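Local coordinates for protein L-iditol 2-dehydrogenase (Clostridium scindens, PDB 4OH1) that probably catalyses the NAD+-dependent oxidation of L-iditol as a zinc-containing member of the alcohol dehydrogenase family, at residues Q322-L327 with V346-E351; V21-A26 with T328-A333; R37-Y42 with S131-Y136; L5-I10 with H51-N56. All coordinates share one frame; numbering follows the deposited sequence.

Contact 1 (Q322-L327 with V346-E351); sequences QKEHTL and VIKMDE
His325 O receives two groups from the neighbouring strand: Lys348 N at 2.7 Å and the CA-H of Ile347. One step back, Val346 O accepts His325 N at 2.9 Å and also touches CA of Glu324, while Val346 N bonds to Lys323 O. This is parallel pairing, with Glu324 beside Val346, His325 beside Ile347 and Thr326 beside Lys348. Leu327 N bonds to Lys348 O from 41° above the carbonyl plane, at the start of the type I turn 348-351. Glu324 has CG anti to its backbone N (chi1 170°) and crosses the CG2 branch of Val346, with CB 3.8 Å from that methyl. Its OE2 lies 3.7 Å from CD of Lys348, but its charge pairs with Lys151 and OE2 also bonds to Tyr42 OH. The lysine chain bends at its end (chi4 -78°), and NZ makes two salt bridges of 2.8 Å, to Asp350 OD1 on the syn side and to Glu351 OE2 on the anti side, well out of the carboxylate plane. Leu327 CD2 meets CE of the selenomethionine Met349 at 3.6 Å. The two strands and helix 330-338 form a beta-alpha-beta unit: Ala333 of the helix packs on both His325 and Ile347, and strand 35-44 pairs antiparallel with strand 344-348.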
loop_
_atom_site.group_PDB
_atom_site.type_symbol
_atom_site.label_atom_id
_atom_site.label_comp_id
_atom_site.label_asym_id
_atom_site.label_seq_id
_atom_site.Cartn_x
_atom_site.Cartn_y
_atom_site.Cartn_z
ATOM N N GLN A 322 -10.670 27.731 -20.735
ATOM C CA GLN A 322 -10.485 28.401 -22.013
ATOM C C GLN A 322 -11.551 29.416 -22.285
ATOM O O GLN A 322 -11.419 30.135 -23.229
ATOM C CB GLN A 322 -10.504 27.397 -23.149
ATOM C CG GLN A 322 -9.498 26.306 -22.933
ATOM C CD GLN A 322 -9.178 25.563 -24.169
ATOM O OE1 GLN A 322 -9.881 24.616 -24.566
ATOM N NE2 GLN A 322 -8.051 25.914 -24.761
ATOM N N LYS A 323 -12.606 29.483 -21.485
ATOM C CA LYS A 323 -13.640 30.501 -21.689
ATOM C C LYS A 323 -14.188 30.921 -20.355
ATOM O O LYS A 323 -14.439 30.068 -19.524
ATOM C CB LYS A 323 -14.841 29.904 -22.433
ATOM C CG LYS A 323 -14.688 29.812 -23.882
ATOM C CD LYS A 323 -14.984 31.144 -24.510
ATOM C CE LYS A 323 -14.735 31.071 -25.988
ATOM N NZ LYS A 323 -15.128 32.389 -26.495
ATOM N N GLU A 324 -14.443 32.217 -20.203
ATOM C CA GLU A 324 -15.140 32.748 -19.057
ATOM C C GLU A 324 -16.285 33.582 -19.581
ATOM O O GLU A 324 -16.082 34.404 -20.459
ATOM C CB GLU A 324 -14.210 33.638 -18.250
ATOM C CG GLU A 324 -14.919 34.460 -17.146
ATOM C CD GLU A 324 -13.942 35.322 -16.315
ATOM O OE1 GLU A 324 -12.725 35.133 -16.492
ATOM O OE2 GLU A 324 -14.388 36.189 -15.511
ATOM N N HIS A 325 -17.487 33.375 -19.043
ATOM C CA HIS A 325 -18.633 34.223 -19.323
ATOM C C HIS A 325 -19.259 34.736 -18.024
ATOM O O HIS A 325 -19.041 34.165 -16.970
ATOM C CB HIS A 325 -19.691 33.433 -20.067
ATOM C CG HIS A 325 -19.282 32.984 -21.430
ATOM N ND1 HIS A 325 -19.348 33.800 -22.536
ATOM C CD2 HIS A 325 -18.839 31.785 -21.876
ATOM C CE1 HIS A 325 -18.965 33.125 -23.603
ATOM N NE2 HIS A 325 -18.652 31.901 -23.229
ATOM N N THR A 326 -20.065 35.795 -18.119
ATOM C CA THR A 326 -20.851 36.297 -16.996
ATOM C C THR A 326 -22.133 35.500 -16.892
ATOM O O THR A 326 -22.617 34.940 -17.890
ATOM C CB THR A 326 -21.225 37.741 -17.201
ATOM O OG1 THR A 326 -21.942 37.842 -18.433
ATOM C CG2 THR A 326 -19.974 38.639 -17.285
ATOM N N LEU A 327 -22.684 35.407 -15.679
ATOM C CA LEU A 327 -23.980 34.775 -15.538
ATOM C C LEU A 327 -24.985 35.412 -16.481
ATOM O O LEU A 327 -25.799 34.746 -17.075
ATOM C CB LEU A 327 -24.449 34.836 -14.105
ATOM C CG LEU A 327 -25.818 34.244 -13.822
ATOM C CD1 LEU A 327 -25.957 32.834 -14.433
ATOM C CD2 LEU A 327 -26.093 34.191 -12.299
ATOM N N VAL A 346 -15.899 28.638 -17.476
ATOM C CA VAL A 346 -16.370 29.168 -16.202
ATOM C C VAL A 346 -17.311 30.326 -16.388
ATOM O O VAL A 346 -17.171 31.128 -17.316
ATOM C CB VAL A 346 -15.239 29.624 -15.216
ATOM C CG1 VAL A 346 -14.443 28.462 -14.820
ATOM C CG2 VAL A 346 -14.328 30.694 -15.834
ATOM N N ILE A 347 -18.236 30.422 -15.442
ATOM C CA ILE A 347 -19.177 31.506 -15.393
ATOM C C ILE A 347 -18.953 32.380 -14.174
ATOM O O ILE A 347 -18.936 31.890 -13.068
ATOM C CB ILE A 347 -20.592 30.975 -15.351
ATOM C CG1 ILE A 347 -20.871 30.176 -16.610
ATOM C CG2 ILE A 347 -21.582 32.158 -15.237
ATOM C CD1 ILE A 347 -22.247 29.559 -16.670
ATOM N N LYS A 348 -18.846 33.674 -14.372
ATOM C CA LYS A 348 -18.703 34.573 -13.244
ATOM C C LYS A 348 -20.084 34.977 -12.769
ATOM O O LYS A 348 -20.789 35.684 -13.457
ATOM C CB LYS A 348 -17.890 35.782 -13.624
ATOM C CG LYS A 348 -17.493 36.567 -12.397
ATOM C CD LYS A 348 -16.408 37.551 -12.749
ATOM C CE LYS A 348 -15.769 38.058 -11.492
ATOM N NZ LYS A 348 -16.638 39.069 -10.875
HETATM N N MSE A 349 -20.435 34.544 -11.569
HETATM C CA MSE A 349 -21.800 34.532 -11.086
HETATM C C MSE A 349 -22.365 35.827 -10.479
HETATM O O MSE A 349 -23.585 35.976 -10.366
HETATM C CB MSE A 349 -21.966 33.428 -10.066
HETATM C CG MSE A 349 -21.750 32.033 -10.648
HETATM SE SE MSE A 349 -23.051 31.435 -11.996
HETATM C CE MSE A 349 -24.528 31.321 -10.721
ATOM N N ASP A 350 -21.486 36.749 -10.133
ATOM C CA ASP A 350 -21.886 38.059 -9.653
ATOM C C ASP A 350 -21.852 39.101 -10.782
ATOM O O ASP A 350 -21.765 40.288 -10.520
ATOM C CB ASP A 350 -21.001 38.495 -8.468
ATOM C CG ASP A 350 -19.527 38.557 -8.818
ATOM O OD1 ASP A 350 -19.168 38.373 -10.000
ATOM O OD2 ASP A 350 -18.697 38.747 -7.902
ATOM N N GLU A 351 -21.882 38.675 -12.042
ATOM C CA GLU A 351 -22.009 39.622 -13.146
ATOM C C GLU A 351 -23.012 39.142 -14.183
ATOM O O GLU A 351 -23.561 38.071 -14.048
ATOM C CB GLU A 351 -20.671 39.860 -13.814
ATOM C CG GLU A 351 -19.724 40.678 -12.989
ATOM C CD GLU A 351 -18.376 40.807 -13.652
ATOM O OE1 GLU A 351 -18.326 40.899 -14.895
ATOM O OE2 GLU A 351 -17.347 40.764 -12.942
ATOM O OXT GLU A 351 -23.319 39.808 -15.183
#

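Contact 2 (V21-A26 with T328-A333); sequences VDMMEA and TNYKQA
Val21 and Met23 on strand 20-26 stand back from the first turn of helix 330-338: CA of Val21 is 7.9 Å from CA of Lys331, and CA of Met23 is 8.5 Å from CA of Tyr330. No main chain meets main chain, and the tyrosine side chain spans the gap. Its CG sits between the backbone N and the carbonyl carbon (chi1 75°), and its OH accepts Met23 N at 2.9 Å, 156° at the hydrogen. Val21 O lies at the ring edge, in plane, 3.5 Å from CE2. The selenomethionine Met23 crosses the ring obliquely on the side away from Lys331 CG, its CB off the plane and 3.7 Å from CE1. Its chain bends at chi3 (-80°), which brings CE to 3.9 Å from CD1 of Tyr330. CG of Lys331 covers one ring face toward the rim, and its NZ gives a weak bond to Tyr330 OH. A water donates to Val21 O at 2.7 Å and accepts from Lys331 NZ. Asp22 OD1 is 4.5 Å from Lys331 NZ, beyond a salt bridge, and OD2 is bonded to Thr8. Further along the helix, Phe334 and Tyr338 also pack on Val21. Asp22 and Met24 bond to strand 2-9, so the phenol satisfies the amide of Met23 on the edge facing away from that strand, and the nearby ammonium may polarise the hydroxyl.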
loop_
_atom_site.group_PDB
_atom_site.type_symbol
_atom_site.label_atom_id
_atom_site.label_comp_id
_atom_site.label_asym_id
_atom_site.label_seq_id
_atom_site.Cartn_x
_atom_site.Cartn_y
_atom_site.Cartn_z
ATOM N N VAL A 21 -31.172 24.998 -20.909
ATOM C CA VAL A 21 -30.831 25.609 -19.624
ATOM C C VAL A 21 -31.394 27.001 -19.599
ATOM O O VAL A 21 -31.153 27.790 -20.526
ATOM C CB VAL A 21 -29.322 25.691 -19.424
ATOM C CG1 VAL A 21 -29.010 26.504 -18.208
ATOM C CG2 VAL A 21 -28.744 24.275 -19.224
ATOM N N ASP A 22 -32.109 27.321 -18.537
ATOM C CA ASP A 22 -32.740 28.626 -18.514
ATOM C C ASP A 22 -32.659 29.249 -17.171
ATOM O O ASP A 22 -32.717 28.566 -16.181
ATOM C CB ASP A 22 -34.195 28.510 -18.911
ATOM C CG ASP A 22 -34.370 28.071 -20.322
ATOM O OD1 ASP A 22 -33.974 28.850 -21.198
ATOM O OD2 ASP A 22 -35.023 27.020 -20.533
HETATM N N MSE A 23 -32.537 30.559 -17.150
HETATM C CA MSE A 23 -32.537 31.264 -15.883
HETATM C C MSE A 23 -33.953 31.448 -15.374
HETATM O O MSE A 23 -34.826 31.825 -16.142
HETATM C CB MSE A 23 -31.912 32.629 -16.039
HETATM C CG MSE A 23 -31.761 33.315 -14.724
HETATM SE SE MSE A 23 -31.078 35.113 -15.044
HETATM C CE MSE A 23 -29.169 34.792 -15.317
HETATM N N MSE A 24 -34.178 31.202 -14.095
HETATM C CA MSE A 24 -35.479 31.469 -13.442
HETATM C C MSE A 24 -35.223 32.287 -12.207
HETATM O O MSE A 24 -34.062 32.505 -11.823
HETATM C CB MSE A 24 -36.227 30.176 -13.077
HETATM C CG MSE A 24 -36.426 29.264 -14.242
HETATM SE SE MSE A 24 -37.115 27.412 -13.948
HETATM C CE MSE A 24 -39.060 27.755 -13.873
ATOM N N GLU A 25 -36.282 32.795 -11.589
ATOM C CA GLU A 25 -36.098 33.434 -10.295
ATOM C C GLU A 25 -36.241 32.385 -9.193
ATOM O O GLU A 25 -36.987 31.422 -9.312
ATOM C CB GLU A 25 -36.992 34.657 -10.050
ATOM C CG GLU A 25 -36.413 35.493 -8.837
ATOM C CD GLU A 25 -35.858 36.895 -9.198
ATOM O OE1 GLU A 25 -36.696 37.842 -9.156
ATOM O OE2 GLU A 25 -34.613 37.045 -9.475
ATOM N N ALA A 26 -35.432 32.543 -8.161
ATOM C CA ALA A 26 -35.444 31.653 -7.051
ATOM C C ALA A 26 -35.338 32.481 -5.798
ATOM O O ALA A 26 -34.669 33.507 -5.769
ATOM C CB ALA A 26 -34.271 30.709 -7.144
ATOM N N THR A 328 -24.905 36.719 -16.653
ATOM C CA THR A 328 -25.825 37.395 -17.555
ATOM C C THR A 328 -25.779 36.760 -18.927
ATOM O O THR A 328 -26.808 36.626 -19.587
ATOM C CB THR A 328 -25.460 38.888 -17.671
ATOM O OG1 THR A 328 -25.491 39.464 -16.371
ATOM C CG2 THR A 328 -26.431 39.627 -18.529
ATOM N N ASN A 329 -24.585 36.386 -19.372
ATOM C CA ASN A 329 -24.415 35.801 -20.712
ATOM C C ASN A 329 -24.356 34.296 -20.703
ATOM O O ASN A 329 -23.670 33.721 -21.538
ATOM C CB ASN A 329 -23.133 36.331 -21.341
ATOM C CG ASN A 329 -23.218 37.795 -21.612
ATOM O OD1 ASN A 329 -24.299 38.317 -21.712
ATOM N ND2 ASN A 329 -22.095 38.476 -21.705
ATOM N N TYR A 330 -25.063 33.671 -19.765
ATOM C CA TYR A 330 -25.024 32.239 -19.627
ATOM C C TYR A 330 -25.427 31.528 -20.900
ATOM O O TYR A 330 -24.987 30.402 -21.150
ATOM C CB TYR A 330 -25.940 31.735 -18.498
ATOM C CG TYR A 330 -27.429 31.737 -18.804
ATOM C CD1 TYR A 330 -28.183 32.895 -18.637
ATOM C CD2 TYR A 330 -28.076 30.591 -19.228
ATOM C CE1 TYR A 330 -29.543 32.935 -18.915
ATOM C CE2 TYR A 330 -29.439 30.613 -19.482
ATOM C CZ TYR A 330 -30.166 31.805 -19.310
ATOM O OH TYR A 330 -31.491 31.838 -19.563
ATOM N N LYS A 331 -26.287 32.144 -21.685
ATOM C CA LYS A 331 -26.717 31.486 -22.882
ATOM C C LYS A 331 -25.534 31.205 -23.792
ATOM O O LYS A 331 -25.461 30.122 -24.337
ATOM C CB LYS A 331 -27.879 32.220 -23.572
ATOM C CG LYS A 331 -29.226 31.815 -22.938
ATOM C CD LYS A 331 -30.377 31.997 -23.881
ATOM C CE LYS A 331 -31.334 33.192 -23.576
ATOM N NZ LYS A 331 -32.380 32.784 -22.575
ATOM N N GLN A 332 -24.593 32.129 -23.926
ATOM C CA GLN A 332 -23.408 31.867 -24.758
ATOM C C GLN A 332 -22.520 30.795 -24.153
ATOM O O GLN A 332 -21.877 30.051 -24.878
ATOM C CB GLN A 332 -22.565 33.101 -24.959
ATOM C CG GLN A 332 -23.109 34.044 -25.991
ATOM C CD GLN A 332 -22.876 35.489 -25.600
ATOM O OE1 GLN A 332 -23.570 36.026 -24.719
ATOM N NE2 GLN A 332 -21.875 36.119 -26.222
ATOM N N ALA A 333 -22.472 30.735 -22.826
ATOM C CA ALA A 333 -21.655 29.754 -22.172
ATOM C C ALA A 333 -22.124 28.385 -22.500
ATOM O O ALA A 333 -21.321 27.471 -22.727
ATOM C CB ALA A 333 -21.654 29.945 -20.664
HETATM O O HOH W 1 -31.668 29.626 -22.477
#

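Contact 3 (R37-Y42 with S131-Y136); sequences RIKVVY and SEYAVY
Tyr133 holds CG anti to its carbonyl carbon (chi1 -63°) and Lys39 holds CG anti to its backbone N (chi1 -169°), which puts lysine CG 3.5 Å from ring atom CE2. The lysine chain runs on extended, its CE 3.8 Å from Tyr133 OH. Arg37 CD approaches CD2 of the same ring at 3.8 Å, with the guanidinium turned 81° from the ring plane and its charge taken by Asp81 and Glu30. These side chains project from an antiparallel strand pair of the GroES-like domain. Ile38 and Ala134 are its hydrogen-bonded pair, Ile38 N to Ala134 O at 2.8 Å and Ala134 N to Ile38 O at 3.0 Å. Non-hydrogen-bonded pairs flank it: Arg37 with Val135, Lys39 with Tyr133. Beyond the latter, Val40 N bonds to Glu132 O from above the carbonyl plane. A water donates to both Glu132 O and Val40 O at this end, where Val40 CG2 lies 3.3 Å from Ser131 O. On the face of Ile38 and Ala134, the Ile38 side chain crosses that of Tyr136 at about a right angle, CG1 4.2 Å from CD2. Strand 75-83 also pairs with strand 35-44, and there Val41 and Tyr42 face Ser77 as a classic beta bulge.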
loop_
_atom_site.group_PDB
_atom_site.type_symbol
_atom_site.label_atom_id
_atom_site.label_comp_id
_atom_site.label_asym_id
_atom_site.label_seq_id
_atom_site.Cartn_x
_atom_site.Cartn_y
_atom_site.Cartn_z
ATOM N N ARG A 37 -24.272 29.850 3.933
ATOM C CA ARG A 37 -24.649 30.334 2.643
ATOM C C ARG A 37 -23.446 30.999 2.006
ATOM O O ARG A 37 -22.732 31.794 2.634
ATOM C CB ARG A 37 -25.799 31.312 2.745
ATOM C CG ARG A 37 -26.217 31.821 1.380
ATOM C CD ARG A 37 -26.702 33.250 1.470
ATOM N NE ARG A 37 -27.989 33.244 2.055
ATOM C CZ ARG A 37 -28.503 34.203 2.823
ATOM N NH1 ARG A 37 -27.848 35.316 3.139
ATOM N NH2 ARG A 37 -29.715 34.018 3.281
ATOM N N ILE A 38 -23.240 30.645 0.741
ATOM C CA ILE A 38 -22.163 31.142 -0.075
ATOM C C ILE A 38 -22.710 32.110 -1.054
ATOM O O ILE A 38 -23.706 31.854 -1.714
ATOM C CB ILE A 38 -21.501 30.002 -1.000
ATOM C CG1 ILE A 38 -21.032 28.828 -0.206
ATOM C CG2 ILE A 38 -20.329 30.517 -1.761
ATOM C CD1 ILE A 38 -20.401 29.268 1.062
ATOM N N LYS A 39 -21.998 33.181 -1.237
ATOM C CA LYS A 39 -22.215 33.974 -2.384
ATOM C C LYS A 39 -21.283 33.406 -3.461
ATOM O O LYS A 39 -20.056 33.472 -3.317
ATOM C CB LYS A 39 -21.821 35.397 -2.124
ATOM C CG LYS A 39 -22.274 36.262 -3.204
ATOM C CD LYS A 39 -21.469 37.503 -3.367
ATOM C CE LYS A 39 -22.226 38.381 -4.352
ATOM N NZ LYS A 39 -21.413 39.548 -4.686
ATOM N N VAL A 40 -21.866 32.936 -4.565
ATOM C CA VAL A 40 -21.088 32.222 -5.544
ATOM C C VAL A 40 -20.462 33.231 -6.467
ATOM O O VAL A 40 -21.126 34.106 -6.975
ATOM C CB VAL A 40 -21.931 31.229 -6.301
ATOM C CG1 VAL A 40 -21.051 30.405 -7.254
ATOM C CG2 VAL A 40 -22.607 30.280 -5.332
ATOM N N VAL A 41 -19.157 33.091 -6.678
ATOM C CA VAL A 41 -18.426 34.000 -7.560
ATOM C C VAL A 41 -18.062 33.340 -8.909
ATOM O O VAL A 41 -18.277 33.920 -9.967
ATOM C CB VAL A 41 -17.193 34.546 -6.840
ATOM C CG1 VAL A 41 -16.299 35.390 -7.809
ATOM C CG2 VAL A 41 -17.633 35.323 -5.642
ATOM N N TYR A 42 -17.550 32.109 -8.870
ATOM C CA TYR A 42 -17.292 31.373 -10.087
ATOM C C TYR A 42 -17.895 30.002 -10.008
ATOM O O TYR A 42 -17.792 29.319 -8.993
ATOM C CB TYR A 42 -15.801 31.271 -10.314
ATOM C CG TYR A 42 -15.201 32.486 -10.924
ATOM C CD1 TYR A 42 -15.253 32.670 -12.281
ATOM C CD2 TYR A 42 -14.534 33.432 -10.155
ATOM C CE1 TYR A 42 -14.709 33.790 -12.874
ATOM C CE2 TYR A 42 -13.941 34.568 -10.749
ATOM C CZ TYR A 42 -14.057 34.724 -12.108
ATOM O OH TYR A 42 -13.523 35.796 -12.770
ATOM N N SER A 131 -26.184 29.223 -9.178
ATOM C CA SER A 131 -27.047 30.024 -8.389
ATOM C C SER A 131 -26.205 31.155 -7.799
ATOM O O SER A 131 -25.069 30.970 -7.476
ATOM C CB SER A 131 -27.587 29.116 -7.300
ATOM O OG SER A 131 -28.575 29.768 -6.627
ATOM N N GLU A 132 -26.757 32.325 -7.609
ATOM C CA GLU A 132 -25.981 33.416 -7.023
ATOM C C GLU A 132 -25.674 33.188 -5.555
ATOM O O GLU A 132 -24.656 33.666 -5.069
ATOM C CB GLU A 132 -26.733 34.727 -7.181
ATOM C CG GLU A 132 -26.736 35.219 -8.608
ATOM C CD GLU A 132 -27.524 36.511 -8.735
ATOM O OE1 GLU A 132 -28.632 36.599 -8.124
ATOM O OE2 GLU A 132 -27.023 37.399 -9.480
ATOM N N TYR A 133 -26.538 32.446 -4.852
ATOM C CA TYR A 133 -26.302 32.117 -3.451
ATOM C C TYR A 133 -26.692 30.688 -3.249
ATOM O O TYR A 133 -27.725 30.250 -3.745
ATOM C CB TYR A 133 -27.143 32.996 -2.486
ATOM C CG TYR A 133 -26.801 34.463 -2.576
ATOM C CD1 TYR A 133 -27.370 35.262 -3.536
ATOM C CD2 TYR A 133 -25.826 35.018 -1.761
ATOM C CE1 TYR A 133 -27.010 36.573 -3.649
ATOM C CE2 TYR A 133 -25.466 36.341 -1.878
ATOM C CZ TYR A 133 -26.067 37.103 -2.802
ATOM O OH TYR A 133 -25.700 38.408 -2.932
ATOM N N ALA A 134 -25.882 29.949 -2.530
ATOM C CA ALA A 134 -26.237 28.556 -2.285
ATOM C C ALA A 134 -25.876 28.180 -0.875
ATOM O O ALA A 134 -24.896 28.702 -0.342
ATOM C CB ALA A 134 -25.502 27.654 -3.269
ATOM N N VAL A 135 -26.636 27.239 -0.309
ATOM C CA VAL A 135 -26.479 26.811 1.060
ATOM C C VAL A 135 -25.991 25.377 1.087
ATOM O O VAL A 135 -26.452 24.526 0.312
ATOM C CB VAL A 135 -27.824 26.949 1.861
ATOM C CG1 VAL A 135 -27.769 26.217 3.198
ATOM C CG2 VAL A 135 -28.113 28.421 2.117
ATOM N N TYR A 136 -25.093 25.095 2.024
ATOM C CA TYR A 136 -24.518 23.776 2.180
ATOM C C TYR A 136 -24.352 23.538 3.675
ATOM O O TYR A 136 -24.250 24.477 4.457
ATOM C CB TYR A 136 -23.118 23.739 1.507
ATOM C CG TYR A 136 -23.110 23.920 0.007
ATOM C CD1 TYR A 136 -23.226 22.835 -0.873
ATOM C CD2 TYR A 136 -23.067 25.182 -0.545
ATOM C CE1 TYR A 136 -23.276 23.035 -2.287
ATOM C CE2 TYR A 136 -23.090 25.374 -1.916
ATOM C CZ TYR A 136 -23.184 24.311 -2.776
ATOM O OH TYR A 136 -23.229 24.601 -4.115
HETATM O O HOH W 2 -23.501 35.450 -6.639
#

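Contact 4 (L5-I10 with H51-N56); sequences LFVTSI and HILTGN
Ile10 and Ile52 meet methyl to methyl, their CG2 atoms 3.5 Å apart. The same methyl of Ile10 presses on the helix backbone, with CG2 only 2.9 Å from Ile52 O, a tight approach. That carbonyl oxygen is buried here and has no hydrogen-bonding partner in the model. Ile10 has CG1 between its backbone N and carbonyl carbon (chi1 44°), and CG2 is the branch turned to the helix. Three residues earlier, on the strand itself, Val7 sends CG1, anti to its backbone N (chi1 174°), toward two helix residues. It lies 4.1 Å from Ile52 CG2 and, at the same 4.1 Å, from Leu53 CD2. The leucine CD2 also lies against the strand's main chain, 3.8 Å from Ser9 O. No hydrogen bond crosses between the segments, so the fit rests on branched aliphatic groups, and the nearest CA pair between the segments is Ile10 and Leu53, 4.7 Å apart. In the next shell, Thr20 bonds to the hydroxyls of Thr8 and Ser9, tying the strand end to its neighbour, while Arg11 reaches back to Thr54 O at the helix end. Strand 2-9 thus meets the last turn of helix 48-54, with helix 60-66 against Ile10, and Val21 of strand 20-26 and Tyr338 of helix 330-338 packing on Leu53.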
loop_
_atom_site.group_PDB
_atom_site.type_symbol
_atom_site.label_atom_id
_atom_site.label_comp_id
_atom_site.label_asym_id
_atom_site.label_seq_id
_atom_site.Cartn_x
_atom_site.Cartn_y
_atom_site.Cartn_z
ATOM N N LEU A 5 -29.886 29.180 -12.603
ATOM C CA LEU A 5 -30.109 28.395 -13.809
ATOM C C LEU A 5 -30.632 27.027 -13.463
ATOM O O LEU A 5 -30.191 26.443 -12.506
ATOM C CB LEU A 5 -28.798 28.181 -14.534
ATOM C CG LEU A 5 -28.029 29.463 -14.774
ATOM C CD1 LEU A 5 -26.760 29.186 -15.572
ATOM C CD2 LEU A 5 -28.888 30.460 -15.460
ATOM N N PHE A 6 -31.525 26.516 -14.300
ATOM C CA PHE A 6 -32.130 25.222 -14.122
ATOM C C PHE A 6 -32.074 24.500 -15.450
ATOM O O PHE A 6 -32.087 25.115 -16.539
ATOM C CB PHE A 6 -33.602 25.387 -13.725
ATOM C CG PHE A 6 -33.800 25.974 -12.362
ATOM C CD1 PHE A 6 -33.742 27.359 -12.167
ATOM C CD2 PHE A 6 -34.041 25.154 -11.268
ATOM C CE1 PHE A 6 -33.909 27.911 -10.901
ATOM C CE2 PHE A 6 -34.214 25.705 -9.983
ATOM C CZ PHE A 6 -34.140 27.085 -9.804
ATOM N N VAL A 7 -32.009 23.187 -15.367
ATOM C CA VAL A 7 -32.122 22.342 -16.533
ATOM C C VAL A 7 -33.611 22.272 -16.759
ATOM O O VAL A 7 -34.318 21.778 -15.880
ATOM C CB VAL A 7 -31.585 20.928 -16.252
ATOM C CG1 VAL A 7 -31.847 19.999 -17.438
ATOM C CG2 VAL A 7 -30.106 20.988 -15.980
ATOM N N THR A 8 -34.080 22.796 -17.902
ATOM C CA THR A 8 -35.510 22.834 -18.256
ATOM C C THR A 8 -35.981 21.699 -19.193
ATOM O O THR A 8 -37.136 21.314 -19.145
ATOM C CB THR A 8 -35.910 24.224 -18.829
ATOM O OG1 THR A 8 -34.970 24.643 -19.826
ATOM C CG2 THR A 8 -35.934 25.278 -17.704
ATOM N N SER A 9 -35.089 21.156 -20.018
ATOM C CA SER A 9 -35.356 19.916 -20.746
ATOM C C SER A 9 -34.078 19.122 -20.928
ATOM O O SER A 9 -32.991 19.687 -20.889
ATOM C CB SER A 9 -35.918 20.250 -22.116
ATOM O OG SER A 9 -34.900 20.821 -22.927
ATOM N N ILE A 10 -34.211 17.818 -21.156
ATOM C CA ILE A 10 -33.056 16.938 -21.468
ATOM C C ILE A 10 -33.193 16.386 -22.880
ATOM O O ILE A 10 -34.211 16.626 -23.536
ATOM C CB ILE A 10 -32.949 15.733 -20.500
ATOM C CG1 ILE A 10 -34.347 15.124 -20.288
ATOM C CG2 ILE A 10 -32.300 16.152 -19.160
ATOM C CD1 ILE A 10 -34.330 13.659 -19.946
ATOM N N HIS A 51 -23.854 15.683 -20.338
ATOM C CA HIS A 51 -24.508 14.359 -20.507
ATOM C C HIS A 51 -26.003 14.416 -20.147
ATOM O O HIS A 51 -26.818 13.798 -20.822
ATOM C CB HIS A 51 -23.773 13.276 -19.665
ATOM C CG HIS A 51 -24.348 11.888 -19.779
ATOM N ND1 HIS A 51 -23.807 10.921 -20.601
ATOM C CD2 HIS A 51 -25.396 11.298 -19.153
ATOM C CE1 HIS A 51 -24.503 9.803 -20.488
ATOM N NE2 HIS A 51 -25.475 10.007 -19.618
ATOM N N ILE A 52 -26.357 15.154 -19.088
ATOM C CA ILE A 52 -27.776 15.389 -18.720
ATOM C C ILE A 52 -28.502 16.029 -19.891
ATOM O O ILE A 52 -29.619 15.656 -20.238
ATOM C CB ILE A 52 -27.930 16.314 -17.447
ATOM C CG1 ILE A 52 -27.418 15.587 -16.188
ATOM C CG2 ILE A 52 -29.383 16.732 -17.241
ATOM C CD1 ILE A 52 -27.115 16.503 -14.992
ATOM N N LEU A 53 -27.825 16.980 -20.510
ATOM C CA LEU A 53 -28.459 17.837 -21.470
ATOM C C LEU A 53 -28.501 17.214 -22.869
ATOM O O LEU A 53 -29.542 17.152 -23.499
ATOM C CB LEU A 53 -27.726 19.180 -21.490
ATOM C CG LEU A 53 -28.012 20.051 -20.266
ATOM C CD1 LEU A 53 -26.851 21.047 -19.937
ATOM C CD2 LEU A 53 -29.321 20.769 -20.530
ATOM N N THR A 54 -27.352 16.747 -23.333
ATOM C CA THR A 54 -27.191 16.317 -24.713
ATOM C C THR A 54 -27.009 14.794 -24.792
ATOM O O THR A 54 -26.742 14.237 -25.869
ATOM C CB THR A 54 -25.976 17.054 -25.352
ATOM O OG1 THR A 54 -24.784 16.808 -24.576
ATOM C CG2 THR A 54 -26.258 18.576 -25.456
ATOM N N GLY A 55 -27.187 14.125 -23.654
ATOM C CA GLY A 55 -26.738 12.756 -23.507
ATOM C C GLY A 55 -27.820 11.696 -23.449
ATOM O O GLY A 55 -29.056 11.972 -23.315
ATOM N N ASN A 56 -27.303 10.468 -23.547
ATOM C CA ASN A 56 -28.094 9.261 -23.518
ATOM C C ASN A 56 -28.110 8.775 -22.090
ATOM O O ASN A 56 -27.048 8.496 -21.522
ATOM C CB ASN A 56 -27.470 8.214 -24.430
ATOM C CG ASN A 56 -28.345 7.007 -24.588
ATOM O OD1 ASN A 56 -28.302 6.081 -23.784
ATOM N ND2 ASN A 56 -29.155 7.009 -25.627
#

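Contacts 1 and 3 belong to one sheet, joined where Met349 N lies 2.8 Å from Val41 O. Contacts 2 and 4 each use a strand of a separate antiparallel sheet, where Asp22 N comes 3.0 Å from Phe6 O. Between the two groups, contact 1 meets contact 2 through Glu351 OXT, 2.5 Å from Thr328 OG1, and contact 4 through Leu327 CD1 and Leu5 CD1, 3.9 Å apart. Three contacts approach a bound zinc ion, probably that of His74, Glu75 and Glu157, without supplying a ligand: Val346 (contact 1) and Ile52 (contact 4) have side chains about 11 Å from it, Tyr136 (contact 3) about 12 Å. Contact 2 lies away from the metal sites.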